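Local coordinates for putative transcriptional regulator protein (Vibrio parahaemolyticus, PDB 3ER6), which is probably a sequence-specific DNA-binding transcription regulator of the AraC type, this chain being its DJ-1/PfpI-like domain, whose own role is not established, at residues A[18-23]-A[168-173]; A[78-83]-A[119-124]; A[84-89]-A[136-141]; A[111-116]-A[163-168]; A[130-135]-A[149-154]. The protein carries 1 engineered substitution. All coordinates share one frame; numbering follows the deposited sequence.

How the contacts relate
The five contacts belong to one DJ-1/PfpI-like alpha/beta domain built around a mixed six-stranded sheet. Contact 4 lies nearest the centre of the folded chain and pairs strands 110-114 and 163-166. Contact 2, its centre about 7 Å away, lays helix 117-124 against neighbouring strand 77-80. Contact 5 closes the beta-alpha-beta unit 131-151, and contact 3 packs its helix 136-145 against helix 86-89, their centres about 14 Å apart. The chain between the segments of contact 1 holds the others, contact 4 sharing Gly168 with it. Asp115 of contact 4 is hydrogen-bonded to His135 of contact 5. Contacts 1 and 3, and His135, touch the second subunit, so loops around the strand ends lie at the dimer interface.

Contact 1: A[18-23]-A[168-173]; sequences GRYFAS and GPYSHS
At the edge of the Tyr20 ring, in its plane, lies the hydroxyl of Tyr170, with Tyr170 OH 3.8 Å from Tyr20 CD1; the two aromatic side chains cross obliquely. One face of the Tyr170 ring carries Pro169 CB, displaced toward the rim. The third flat group, the His172 imidazole, keeps its partner in the ring plane: His172 NE2 donates to Pro169 O over 2.7 Å, at an N-H...O angle of 151°. That donor stands above the carbonyl plane rather than on a lone pair. Ser23 CB lies against the carbonyl and the imidazole, 3.5 Å from Pro169 O and 3.8 Å from His172 NE2. With Ser23 OG in the crowded position between backbone N and carbonyl carbon (chi1 59°), the hydroxyl donates to a water 2.8 Å from Ser23 OG. The same water donates to Pro169 O at 2.7 Å, so two donors grip the carbonyl oxygen of Pro169, a residue joined to Gly168 by a cis peptide bond. Ala22 CB adds a looser apolar touch to Tyr170 CE1. Tyr20 OH is hydrogen-bonded to Thr33 and Tyr170 OH to Glu29 of the second subunit, and Ala22 packs on its counterpart there, placing the contact at the dimer interface. Ser23, at the start of helix 22-37, and His172, held through ND1 by Ser166 OG at the N-cap of helix 173-184, both touch Ile114 of strand 110-114.

Contact 2: A[78-83]-A[119-124]; sequences LIIGSI and FVVAKA
Strand 77-80 runs out into a loop that passes the side of helix 117-124, with the backbones closest at Ile80 and Val120, whose CA atoms are 7.9 Å apart. Four apolar side-chain pairs fill the gap. Ile80 divides its branches between two helix residues: CG2, anti to its backbone N, crosses obliquely to Val120 and comes within 4.0 Å of Val120 CB. Its other branch is extended (chi2 168°), so that Ile80 CD1 reaches Val121 CG1 at 3.7 Å. Ile83, in that loop, keeps CG1 in the crowded position between backbone N and carbonyl carbon (chi1 60°). This leaves CG2 beside its backbone N, where Ile83 CG2 meets Val120 CG2 at 3.6 Å, while Ile83 CD1 touches Phe119 CB at 4.1 Å. Val120 CG2 is also 4.1 Å from Ile80 CG2 and so lies against both isoleucines. All five side chains are buried, as expected where a helix covers the central sheet of an alpha/beta sandwich. Val121 continues onto Ile111 and Ala113 of strand 110-114, Val120 onto Phe98 and Ile101 of helix 95-106, and the Phe119 ring turns to helix 136-145, meeting Phe142 edge-to-face.

Contact 3: A[84-89]-A[136-141]; sequences GDPLES and SYFAHL
This contact joins the short helix 86-89, which follows strand 77-80, to helix 136-145. In its dense part Pro86 and Phe138 meet tip to tip, the proline CD directed onto the ring face. Pro86 CD stands 3.8 Å from the centroid of the Phe138 ring and only 11° off the ring normal, a CH-pi contact over its middle. The opposite face is covered by Tyr137 CD2, offset toward the rim, so the phenyl is sandwiched between its chain neighbour and the proline. Leu141, with CG anti to its backbone N, brings CD2 to 3.9 Å from Pro86 CD. Behind both, Phe119 of helix 117-124 touches Pro86, Phe138 and Leu141. Toward solvent the contacts become few rather than long: exposed Leu87 meets helix 136-145 through a single close methyl pair, Leu87 CD1 to Leu141 CD1 at 3.6 Å. On this rim Asp85 crosses Phe138 at about a right angle, with Asp85 OD1 3.7 Å from Phe138 CE1. Its CG is anti to the backbone N (chi1 -180°), which returns the carboxylate to the start of helix 86-89 as its N-cap. There Leu87 N donates to Asp85 OD1 over 2.9 Å, reaching the oxygen from above the carboxylate plane. Although apolar groups border OD1, the capping N-H and the positive end of the short helix dipole would be expected to stabilise the charged form of Asp85.

Contact 4: A[111-116]-A[163-168]; sequences IVAIDT and VYLSSG
Strands 110-114 and 163-166, parallel neighbours in the central sheet of this DJ-1/PfpI-like alpha/beta fold, are zipped together here, their axes 4.7 Å apart at closest. Four backbone hydrogen bonds alternate in direction along the pair. Tyr164 N meets Ile111 O at 2.7 Å, almost straight at 176°, and Ala113 N meets Tyr164 O at 2.8 Å. Ser166 N then donates to Ala113 O and Asp115 N to Ser166 O, each at 3.0 Å. The first three donors approach nearly along the C=O axis, the last within the carbonyl plane. Side chains add less: Ala113 CB lies 4.0 Å from Leu165 CD2 on one face, while on the other Val112 CG2 comes 4.2 Å from Tyr164 CB. Ile111 O also sits at the edge of the Tyr164 ring. Farther out, Val121 of helix 117-124 covers Ile111, Ala113 and Leu165, whereas Val175 of helix 173-184 covers Val112 and Ser166. Strand 77-80 bonds to the other edge of strand 110-114. Just past that strand Asp115 takes a positive phi (60°) in a tight bend before helix 117-124, consistent with the nucleophile elbow of this clan, though no catalytic role is established here. Its carboxylate is held by His135 NE2 at OD1 and Ser82 OG at OD2, and Asp115 CA makes a C-H...O contact of 3.2 Å with Ser167 O.

Contact 5: A[130-135]-A[149-154]; sequences NKAVMH and IMLMTE
Strands 131-132 and 150-151 are the two parallel strands of a small beta-alpha-beta unit, with helix 136-145 as the crossover between them. Three backbone hydrogen bonds hold the ladder: Met150 N to Asn130 O at 3.1 Å, Ala132 N to Met150 O at 2.9 Å, and Met152 N to Ala132 O at 2.8 Å. The last lies nearly along the C=O axis, whereas Ala132 N approaches from above the carbonyl plane of Met150. After the Met152 N bond a water continues the link, accepting from Met134 N at 3.0 Å and donating to Met152 O. On one face Lys131 and Met150 run extended side by side in the same direction, Lys131 CE 4.1 Å from Met150 SD, while the bent Met152 crosses Lys131 obliquely, its SD near Lys131 CD. On the other face, that of Ala132 and Leu151, the side-chain contacts are apolar; Ile149, just before its strand, brings CG2 to Ala132 CB at 3.6 Å. Leu151, its CG beside the backbone N (chi1 -75°), sends CD2 to 3.7 Å from Met134 N, with Met134 CB as side-chain neighbour. Met134 folds its sulfur over the centre of the His135 ring. Phe142 of helix 136-145 touches Ala132, Ile149 and Leu151, and Ile149 also reaches Ala122 of helix 117-124; Lys131, Val133 and Met152 instead lean on Leu158 of strand 157-160, which joins the unit to the edge of the main sheet.

Contact 1: A[18-23]-A[168-173]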
# COMPACT_ATOMS: atom_id res chain seq x y z
N GLY A 18 8.02 -4.43 -9.54
CA GLY A 18 6.59 -4.65 -9.44
C GLY A 18 6.23 -5.79 -8.49
O GLY A 18 5.08 -5.97 -8.15
N ARG A 19 7.20 -6.53 -8.00
CA ARG A 19 6.92 -7.53 -6.98
C ARG A 19 6.49 -6.89 -5.65
O ARG A 19 5.70 -7.49 -4.89
CB ARG A 19 8.17 -8.41 -6.76
CG ARG A 19 8.67 -9.21 -8.03
CD ARG A 19 7.65 -10.28 -8.53
NE ARG A 19 6.63 -9.65 -9.39
CZ ARG A 19 5.48 -10.23 -9.74
NH1 ARG A 19 4.62 -9.59 -10.48
NH2 ARG A 19 5.20 -11.46 -9.33
N TYR A 20 6.97 -5.66 -5.39
CA TYR A 20 6.74 -5.00 -4.13
C TYR A 20 6.70 -3.52 -4.38
O TYR A 20 7.68 -2.81 -4.12
CB TYR A 20 7.90 -5.35 -3.14
CG TYR A 20 7.85 -6.82 -2.76
CD1 TYR A 20 6.83 -7.31 -1.93
CD2 TYR A 20 8.79 -7.73 -3.27
CE1 TYR A 20 6.79 -8.70 -1.58
CE2 TYR A 20 8.73 -9.09 -2.99
CZ TYR A 20 7.77 -9.57 -2.15
OH TYR A 20 7.75 -10.93 -1.85
N PHE A 21 5.62 -3.05 -4.99
CA PHE A 21 5.50 -1.59 -5.21
C PHE A 21 4.34 -0.97 -4.44
O PHE A 21 4.23 0.28 -4.41
CB PHE A 21 5.41 -1.24 -6.71
CG PHE A 21 4.04 -1.48 -7.32
CD1 PHE A 21 3.18 -0.42 -7.59
CD2 PHE A 21 3.62 -2.78 -7.64
CE1 PHE A 21 1.90 -0.65 -8.16
CE2 PHE A 21 2.37 -3.00 -8.23
CZ PHE A 21 1.50 -1.94 -8.47
N ALA A 22 3.50 -1.79 -3.79
CA ALA A 22 2.33 -1.22 -3.06
C ALA A 22 2.72 -0.16 -2.07
O ALA A 22 2.03 0.85 -1.96
CB ALA A 22 1.56 -2.28 -2.31
N SER A 23 3.81 -0.36 -1.33
CA SER A 23 4.16 0.68 -0.32
C SER A 23 4.57 2.05 -0.93
O SER A 23 4.44 3.11 -0.26
CB SER A 23 5.24 0.17 0.67
OG SER A 23 6.45 -0.21 -0.02
N GLY A 168 8.87 -0.96 7.59
CA GLY A 168 7.62 -1.51 7.11
C GLY A 168 7.57 -3.01 7.37
O GLY A 168 7.95 -3.48 8.47
N PRO A 169 7.15 -3.80 6.37
CA PRO A 169 7.09 -3.42 4.93
C PRO A 169 5.90 -2.53 4.50
O PRO A 169 6.03 -1.84 3.45
CB PRO A 169 7.06 -4.79 4.21
CG PRO A 169 6.42 -5.75 5.30
CD PRO A 169 7.06 -5.27 6.56
N TYR A 170 4.78 -2.54 5.22
CA TYR A 170 3.59 -1.81 4.74
C TYR A 170 3.14 -0.62 5.58
O TYR A 170 2.31 0.20 5.12
CB TYR A 170 2.36 -2.73 4.49
CG TYR A 170 2.76 -3.70 3.44
CD1 TYR A 170 2.92 -3.26 2.12
CD2 TYR A 170 3.11 -5.02 3.76
CE1 TYR A 170 3.35 -4.17 1.13
CE2 TYR A 170 3.56 -5.92 2.77
CZ TYR A 170 3.66 -5.46 1.46
OH TYR A 170 4.12 -6.28 0.46
N SER A 171 3.64 -0.54 6.81
CA SER A 171 3.29 0.55 7.70
C SER A 171 4.40 1.58 7.77
O SER A 171 5.48 1.28 8.31
CB SER A 171 2.99 0.01 9.10
OG SER A 171 1.67 -0.48 9.16
N HIS A 172 4.14 2.77 7.23
CA HIS A 172 5.15 3.83 7.18
C HIS A 172 4.63 5.14 7.74
O HIS A 172 5.06 6.23 7.33
CB HIS A 172 5.61 3.99 5.72
CG HIS A 172 6.13 2.71 5.15
ND1 HIS A 172 7.36 2.20 5.51
CD2 HIS A 172 5.57 1.79 4.34
CE1 HIS A 172 7.55 1.04 4.90
NE2 HIS A 172 6.48 0.77 4.18
N SER A 173 3.67 5.02 8.65
CA SER A 173 2.97 6.18 9.23
C SER A 173 3.91 7.13 9.93
O SER A 173 3.80 8.36 9.74
CB SER A 173 1.92 5.72 10.28
OG SER A 173 1.01 4.87 9.62
O HOH W 1 7.00 -2.68 1.06

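Contact 2: A[78-83]-A[119-124]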
# COMPACT_ATOMS: atom_id res chain seq x y z
N LEU A 78 12.66 12.36 -2.25
CA LEU A 78 12.81 11.17 -3.08
C LEU A 78 12.40 9.98 -2.23
O LEU A 78 12.95 9.81 -1.14
CB LEU A 78 14.25 11.00 -3.63
CG LEU A 78 14.58 9.64 -4.31
CD1 LEU A 78 13.91 9.47 -5.71
CD2 LEU A 78 16.10 9.34 -4.45
N ILE A 79 11.45 9.16 -2.69
CA ILE A 79 11.16 7.89 -2.01
C ILE A 79 11.80 6.74 -2.79
O ILE A 79 11.68 6.64 -4.01
CB ILE A 79 9.64 7.65 -1.89
CG1 ILE A 79 9.00 8.88 -1.28
CG2 ILE A 79 9.32 6.33 -1.07
CD1 ILE A 79 7.52 8.80 -1.21
N ILE A 80 12.53 5.90 -2.07
CA ILE A 80 13.09 4.73 -2.68
C ILE A 80 12.33 3.56 -2.12
O ILE A 80 12.41 3.24 -0.90
CB ILE A 80 14.58 4.59 -2.34
CG1 ILE A 80 15.37 5.84 -2.81
CG2 ILE A 80 15.14 3.27 -2.85
CD1 ILE A 80 16.81 5.82 -2.21
N GLY A 81 11.55 2.93 -2.99
CA GLY A 81 10.76 1.75 -2.54
C GLY A 81 11.53 0.43 -2.40
O GLY A 81 12.76 0.37 -2.57
N SER A 82 10.78 -0.65 -2.14
CA SER A 82 11.29 -2.00 -2.03
C SER A 82 12.11 -2.46 -3.23
O SER A 82 11.79 -2.17 -4.40
CB SER A 82 10.12 -2.99 -1.82
OG SER A 82 10.65 -4.26 -1.51
N ILE A 83 13.17 -3.21 -2.93
CA ILE A 83 13.89 -3.87 -4.00
C ILE A 83 13.64 -5.36 -3.98
O ILE A 83 14.31 -6.12 -4.70
CB ILE A 83 15.45 -3.52 -4.01
CG1 ILE A 83 16.16 -3.93 -2.69
CG2 ILE A 83 15.67 -2.02 -4.30
CD1 ILE A 83 17.77 -3.87 -2.82
N PHE A 119 18.31 -0.95 1.97
CA PHE A 119 19.56 -1.55 1.51
C PHE A 119 20.20 -0.61 0.46
O PHE A 119 21.44 -0.55 0.36
CB PHE A 119 19.33 -2.94 0.87
CG PHE A 119 19.12 -4.05 1.86
CD1 PHE A 119 17.97 -4.09 2.66
CD2 PHE A 119 20.08 -5.07 2.00
CE1 PHE A 119 17.78 -5.13 3.57
CE2 PHE A 119 19.89 -6.09 2.92
CZ PHE A 119 18.74 -6.12 3.70
N VAL A 120 19.38 0.06 -0.36
CA VAL A 120 19.88 1.01 -1.35
C VAL A 120 20.57 2.22 -0.69
O VAL A 120 21.72 2.60 -1.04
CB VAL A 120 18.74 1.53 -2.29
CG1 VAL A 120 19.31 2.49 -3.34
CG2 VAL A 120 18.02 0.33 -2.98
N VAL A 121 19.91 2.82 0.30
CA VAL A 121 20.56 3.97 0.98
C VAL A 121 21.83 3.47 1.78
O VAL A 121 22.82 4.20 1.85
CB VAL A 121 19.60 4.78 1.89
CG1 VAL A 121 18.46 5.35 1.07
CG2 VAL A 121 19.07 3.92 2.99
N ALA A 122 21.79 2.26 2.34
CA ALA A 122 23.01 1.70 3.01
C ALA A 122 24.16 1.62 2.03
O ALA A 122 25.22 2.19 2.28
CB ALA A 122 22.74 0.31 3.66
N LYS A 123 23.93 0.93 0.91
CA LYS A 123 24.92 0.81 -0.14
C LYS A 123 25.46 2.16 -0.63
O LYS A 123 26.64 2.32 -0.85
CB LYS A 123 24.35 0.04 -1.33
CG LYS A 123 25.39 -0.22 -2.41
CD LYS A 123 24.84 -1.22 -3.40
CE LYS A 123 25.85 -1.58 -4.45
NZ LYS A 123 27.24 -1.59 -3.84
N ALA A 124 24.59 3.15 -0.76
CA ALA A 124 24.97 4.43 -1.27
C ALA A 124 25.71 5.29 -0.22
O ALA A 124 26.17 6.32 -0.56
CB ALA A 124 23.76 5.18 -1.80

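Contact 3: A[84-89]-A[136-141]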
# COMPACT_ATOMS: atom_id res chain seq x y z
N GLY A 84 12.68 -5.79 -3.17
CA GLY A 84 12.44 -7.23 -2.94
C GLY A 84 13.64 -7.87 -2.22
O GLY A 84 14.19 -7.28 -1.32
N ASP A 85 14.08 -9.03 -2.67
CA ASP A 85 15.19 -9.69 -2.05
C ASP A 85 16.48 -9.07 -2.53
O ASP A 85 16.86 -9.21 -3.71
CB ASP A 85 15.18 -11.18 -2.38
CG ASP A 85 16.34 -11.95 -1.74
OD1 ASP A 85 17.26 -11.40 -1.07
OD2 ASP A 85 16.33 -13.17 -1.93
N PRO A 86 17.19 -8.41 -1.61
CA PRO A 86 18.40 -7.66 -2.00
C PRO A 86 19.45 -8.57 -2.62
O PRO A 86 20.27 -8.13 -3.44
CB PRO A 86 18.88 -7.02 -0.70
CG PRO A 86 17.59 -6.95 0.18
CD PRO A 86 16.81 -8.21 -0.20
N LEU A 87 19.43 -9.84 -2.23
CA LEU A 87 20.48 -10.76 -2.68
C LEU A 87 20.28 -10.93 -4.17
O LEU A 87 21.23 -11.09 -4.93
CB LEU A 87 20.31 -12.09 -1.94
CG LEU A 87 21.60 -12.82 -1.60
CD1 LEU A 87 22.62 -11.86 -0.99
CD2 LEU A 87 21.29 -14.00 -0.70
N GLU A 88 19.03 -10.87 -4.59
CA GLU A 88 18.64 -10.93 -6.00
C GLU A 88 18.98 -9.62 -6.73
O GLU A 88 19.62 -9.61 -7.81
CB GLU A 88 17.13 -11.09 -6.02
CG GLU A 88 16.58 -11.82 -7.20
CD GLU A 88 17.04 -11.24 -8.53
OE1 GLU A 88 17.43 -10.05 -8.56
OE2 GLU A 88 17.00 -11.99 -9.55
N SER A 89 18.60 -8.49 -6.14
CA SER A 89 18.46 -7.27 -6.94
C SER A 89 19.53 -6.24 -6.73
O SER A 89 19.77 -5.40 -7.58
CB SER A 89 17.12 -6.65 -6.59
OG SER A 89 17.09 -6.32 -5.21
N SER A 136 12.46 -8.00 10.65
CA SER A 136 13.06 -9.29 10.96
C SER A 136 13.30 -10.17 9.75
O SER A 136 14.22 -10.99 9.74
CB SER A 136 12.19 -10.06 11.97
OG SER A 136 12.15 -9.37 13.21
N TYR A 137 12.45 -10.04 8.73
CA TYR A 137 12.61 -10.93 7.58
C TYR A 137 13.99 -10.71 6.89
O TYR A 137 14.67 -11.67 6.51
CB TYR A 137 11.46 -10.79 6.58
CG TYR A 137 11.55 -11.89 5.55
CD1 TYR A 137 11.35 -13.21 5.92
CD2 TYR A 137 11.91 -11.62 4.24
CE1 TYR A 137 11.44 -14.22 5.00
CE2 TYR A 137 12.03 -12.64 3.32
CZ TYR A 137 11.79 -13.93 3.71
OH TYR A 137 11.92 -14.94 2.81
N PHE A 138 14.41 -9.45 6.75
CA PHE A 138 15.70 -9.19 6.11
C PHE A 138 16.84 -8.69 7.03
O PHE A 138 17.90 -8.29 6.53
CB PHE A 138 15.53 -8.31 4.85
CG PHE A 138 15.07 -9.10 3.62
CD1 PHE A 138 15.80 -10.21 3.20
CD2 PHE A 138 13.94 -8.74 2.90
CE1 PHE A 138 15.41 -10.95 2.11
CE2 PHE A 138 13.55 -9.49 1.82
CZ PHE A 138 14.27 -10.60 1.42
N ALA A 139 16.65 -8.72 8.35
CA ALA A 139 17.67 -8.16 9.24
C ALA A 139 19.00 -8.93 9.21
O ALA A 139 20.10 -8.32 9.27
CB ALA A 139 17.17 -8.06 10.70
N HIS A 140 18.92 -10.26 9.12
CA HIS A 140 20.15 -11.04 9.01
C HIS A 140 20.98 -10.64 7.79
O HIS A 140 22.17 -10.37 7.88
CB HIS A 140 19.85 -12.54 8.95
CG HIS A 140 21.09 -13.37 8.84
ND1 HIS A 140 21.93 -13.60 9.91
CD2 HIS A 140 21.68 -13.95 7.77
CE1 HIS A 140 22.96 -14.32 9.52
NE2 HIS A 140 22.84 -14.54 8.22
N LEU A 141 20.34 -10.60 6.63
CA LEU A 141 21.03 -10.23 5.39
C LEU A 141 21.65 -8.85 5.50
O LEU A 141 22.82 -8.65 5.14
CB LEU A 141 20.10 -10.34 4.18
CG LEU A 141 20.71 -9.99 2.81
CD1 LEU A 141 21.86 -10.94 2.44
CD2 LEU A 141 19.63 -10.06 1.72

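Contact 4: A[111-116]-A[163-168]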
# COMPACT_ATOMS: atom_id res chain seq x y z
N ILE A 111 15.56 12.08 1.60
CA ILE A 111 15.63 10.72 1.04
C ILE A 111 14.85 9.79 1.97
O ILE A 111 15.22 9.57 3.16
CB ILE A 111 17.08 10.19 0.87
CG1 ILE A 111 18.04 11.21 0.23
CG2 ILE A 111 17.13 8.81 0.14
CD1 ILE A 111 17.63 11.65 -1.26
N VAL A 112 13.78 9.20 1.46
CA VAL A 112 12.91 8.38 2.30
C VAL A 112 13.02 6.97 1.75
O VAL A 112 12.69 6.74 0.57
CB VAL A 112 11.41 8.83 2.21
CG1 VAL A 112 10.55 7.92 3.12
CG2 VAL A 112 11.21 10.35 2.57
N ALA A 113 13.50 6.03 2.55
CA ALA A 113 13.75 4.68 2.07
C ALA A 113 12.85 3.77 2.88
O ALA A 113 12.85 3.85 4.12
CB ALA A 113 15.24 4.27 2.29
N ILE A 114 12.06 2.92 2.18
CA ILE A 114 11.06 2.07 2.81
C ILE A 114 11.33 0.61 2.47
O ILE A 114 11.73 0.33 1.32
CB ILE A 114 9.58 2.55 2.37
CG1 ILE A 114 9.35 2.39 0.88
CG2 ILE A 114 9.40 4.06 2.71
CD1 ILE A 114 7.89 2.76 0.45
N ASP A 115 11.14 -0.31 3.45
CA ASP A 115 11.30 -1.71 3.20
C ASP A 115 12.76 -1.88 2.74
O ASP A 115 13.65 -1.16 3.22
CB ASP A 115 10.29 -2.21 2.14
CG ASP A 115 10.19 -3.78 2.07
OD1 ASP A 115 10.77 -4.52 2.90
OD2 ASP A 115 9.49 -4.26 1.19
N THR A 116 13.02 -2.82 1.84
CA THR A 116 14.42 -3.07 1.37
C THR A 116 15.07 -1.90 0.57
O THR A 116 16.26 -1.93 0.27
CB THR A 116 14.57 -4.41 0.64
OG1 THR A 116 13.71 -4.48 -0.49
CG2 THR A 116 14.25 -5.57 1.58
N VAL A 163 17.84 11.86 5.83
CA VAL A 163 17.56 10.51 5.37
C VAL A 163 16.55 9.91 6.36
O VAL A 163 16.78 9.87 7.58
CB VAL A 163 18.86 9.62 5.29
CG1 VAL A 163 18.52 8.20 4.80
CG2 VAL A 163 19.90 10.30 4.42
N TYR A 164 15.44 9.41 5.84
CA TYR A 164 14.35 8.84 6.64
C TYR A 164 14.20 7.37 6.29
O TYR A 164 13.99 7.04 5.12
CB TYR A 164 13.00 9.54 6.30
CG TYR A 164 12.99 11.01 6.56
CD1 TYR A 164 12.24 11.54 7.63
CD2 TYR A 164 13.70 11.88 5.74
CE1 TYR A 164 12.19 12.90 7.88
CE2 TYR A 164 13.70 13.28 6.00
CZ TYR A 164 12.95 13.76 7.08
OH TYR A 164 12.95 15.10 7.33
N LEU A 165 14.31 6.51 7.28
CA LEU A 165 14.21 5.10 7.08
C LEU A 165 12.94 4.54 7.76
O LEU A 165 12.66 4.82 8.95
CB LEU A 165 15.42 4.34 7.70
CG LEU A 165 16.86 4.77 7.35
CD1 LEU A 165 17.85 3.82 8.06
CD2 LEU A 165 17.10 4.77 5.82
N SER A 166 12.20 3.72 7.01
CA SER A 166 11.00 3.10 7.58
C SER A 166 10.97 1.59 7.13
O SER A 166 10.74 1.29 5.96
CB SER A 166 9.73 3.85 7.16
OG SER A 166 8.58 3.12 7.61
N SER A 167 11.24 0.66 8.06
CA SER A 167 11.28 -0.80 7.78
C SER A 167 10.03 -1.33 7.08
O SER A 167 10.11 -2.08 6.12
CB SER A 167 11.45 -1.59 9.09
OG SER A 167 12.72 -1.35 9.61
N GLY A 168 8.87 -0.96 7.59
CA GLY A 168 7.62 -1.51 7.11
C GLY A 168 7.57 -3.01 7.37
O GLY A 168 7.95 -3.48 8.47

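Contact 5: A[130-135]-A[149-154]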
# COMPACT_ATOMS: atom_id res chain seq x y z
N ASN A 130 25.81 5.91 10.27
CA ASN A 130 25.89 4.48 10.13
C ASN A 130 25.00 3.72 11.14
O ASN A 130 25.41 2.67 11.63
CB ASN A 130 27.34 3.96 10.23
CG ASN A 130 28.06 3.99 8.87
OD1 ASN A 130 29.19 3.50 8.74
ND2 ASN A 130 27.43 4.61 7.87
N LYS A 131 23.77 4.18 11.35
CA LYS A 131 22.78 3.35 12.04
C LYS A 131 21.51 3.17 11.20
O LYS A 131 21.10 4.09 10.50
CB LYS A 131 22.40 3.96 13.41
CG LYS A 131 23.62 4.19 14.28
CD LYS A 131 23.27 4.93 15.56
CE LYS A 131 24.39 4.68 16.61
NZ LYS A 131 23.87 4.75 18.01
N ALA A 132 20.87 2.02 11.28
CA ALA A 132 19.70 1.80 10.42
C ALA A 132 18.69 0.97 11.14
O ALA A 132 18.91 0.54 12.27
CB ALA A 132 20.11 1.07 9.12
N VAL A 133 17.61 0.68 10.43
CA VAL A 133 16.57 -0.23 10.93
C VAL A 133 16.24 -1.27 9.83
O VAL A 133 16.34 -0.97 8.65
CB VAL A 133 15.28 0.59 11.30
CG1 VAL A 133 15.59 1.54 12.48
CG2 VAL A 133 14.74 1.39 10.06
N MET A 134 15.86 -2.49 10.20
CA MET A 134 15.34 -3.38 9.17
C MET A 134 14.36 -4.30 9.85
O MET A 134 14.52 -4.54 11.07
CB MET A 134 16.47 -4.16 8.47
CG MET A 134 16.03 -5.16 7.37
SD MET A 134 14.86 -4.56 6.05
CE MET A 134 15.71 -3.13 5.54
N HIS A 135 13.36 -4.81 9.13
CA HIS A 135 12.42 -5.73 9.74
C HIS A 135 13.08 -7.12 9.88
O HIS A 135 14.16 -7.40 9.29
CB HIS A 135 11.09 -5.79 8.96
CG HIS A 135 11.26 -5.97 7.48
ND1 HIS A 135 11.82 -7.09 6.93
CD2 HIS A 135 10.98 -5.13 6.44
CE1 HIS A 135 11.86 -6.96 5.61
NE2 HIS A 135 11.37 -5.77 5.30
N ILE A 149 27.05 -1.19 9.81
CA ILE A 149 25.87 -0.40 10.15
C ILE A 149 25.16 -1.05 11.35
O ILE A 149 24.78 -2.22 11.31
CB ILE A 149 24.92 -0.23 8.95
CG1 ILE A 149 25.67 0.44 7.79
CG2 ILE A 149 23.64 0.58 9.40
CD1 ILE A 149 24.86 0.55 6.48
N MET A 150 25.01 -0.32 12.43
CA MET A 150 24.32 -0.85 13.59
C MET A 150 22.81 -0.83 13.37
O MET A 150 22.25 0.23 13.12
CB MET A 150 24.65 0.01 14.81
CG MET A 150 24.14 -0.54 16.19
SD MET A 150 24.48 0.70 17.51
CE MET A 150 23.35 0.12 18.77
N LEU A 151 22.16 -1.97 13.50
CA LEU A 151 20.69 -2.02 13.44
C LEU A 151 20.09 -1.65 14.80
O LEU A 151 20.46 -2.23 15.85
CB LEU A 151 20.22 -3.42 13.04
CG LEU A 151 20.35 -3.84 11.59
CD1 LEU A 151 19.77 -5.28 11.43
CD2 LEU A 151 19.55 -2.83 10.64
N MET A 152 19.15 -0.72 14.78
CA MET A 152 18.51 -0.27 15.98
C MET A 152 17.30 -1.16 16.14
O MET A 152 16.25 -0.95 15.53
CB MET A 152 18.13 1.18 15.82
CG MET A 152 19.36 2.04 15.54
SD MET A 152 20.73 1.84 16.74
CE MET A 152 20.02 2.77 18.05
N THR A 153 17.47 -2.21 16.93
CA THR A 153 16.56 -3.32 16.86
C THR A 153 15.20 -3.06 17.54
O THR A 153 14.27 -3.85 17.38
CB THR A 153 17.23 -4.59 17.42
OG1 THR A 153 16.46 -5.73 17.06
CG2 THR A 153 17.34 -4.51 18.92
N GLU A 154 15.06 -1.97 18.28
CA GLU A 154 13.78 -1.66 18.87
C GLU A 154 13.09 -0.46 18.21
O GLU A 154 12.22 0.15 18.82
CB GLU A 154 13.96 -1.39 20.35
CG GLU A 154 14.51 -2.57 21.14
CD GLU A 154 14.98 -2.12 22.51
OE1 GLU A 154 15.74 -1.12 22.56
OE2 GLU A 154 14.56 -2.74 23.52
O HOH W 2 15.64 -2.55 13.19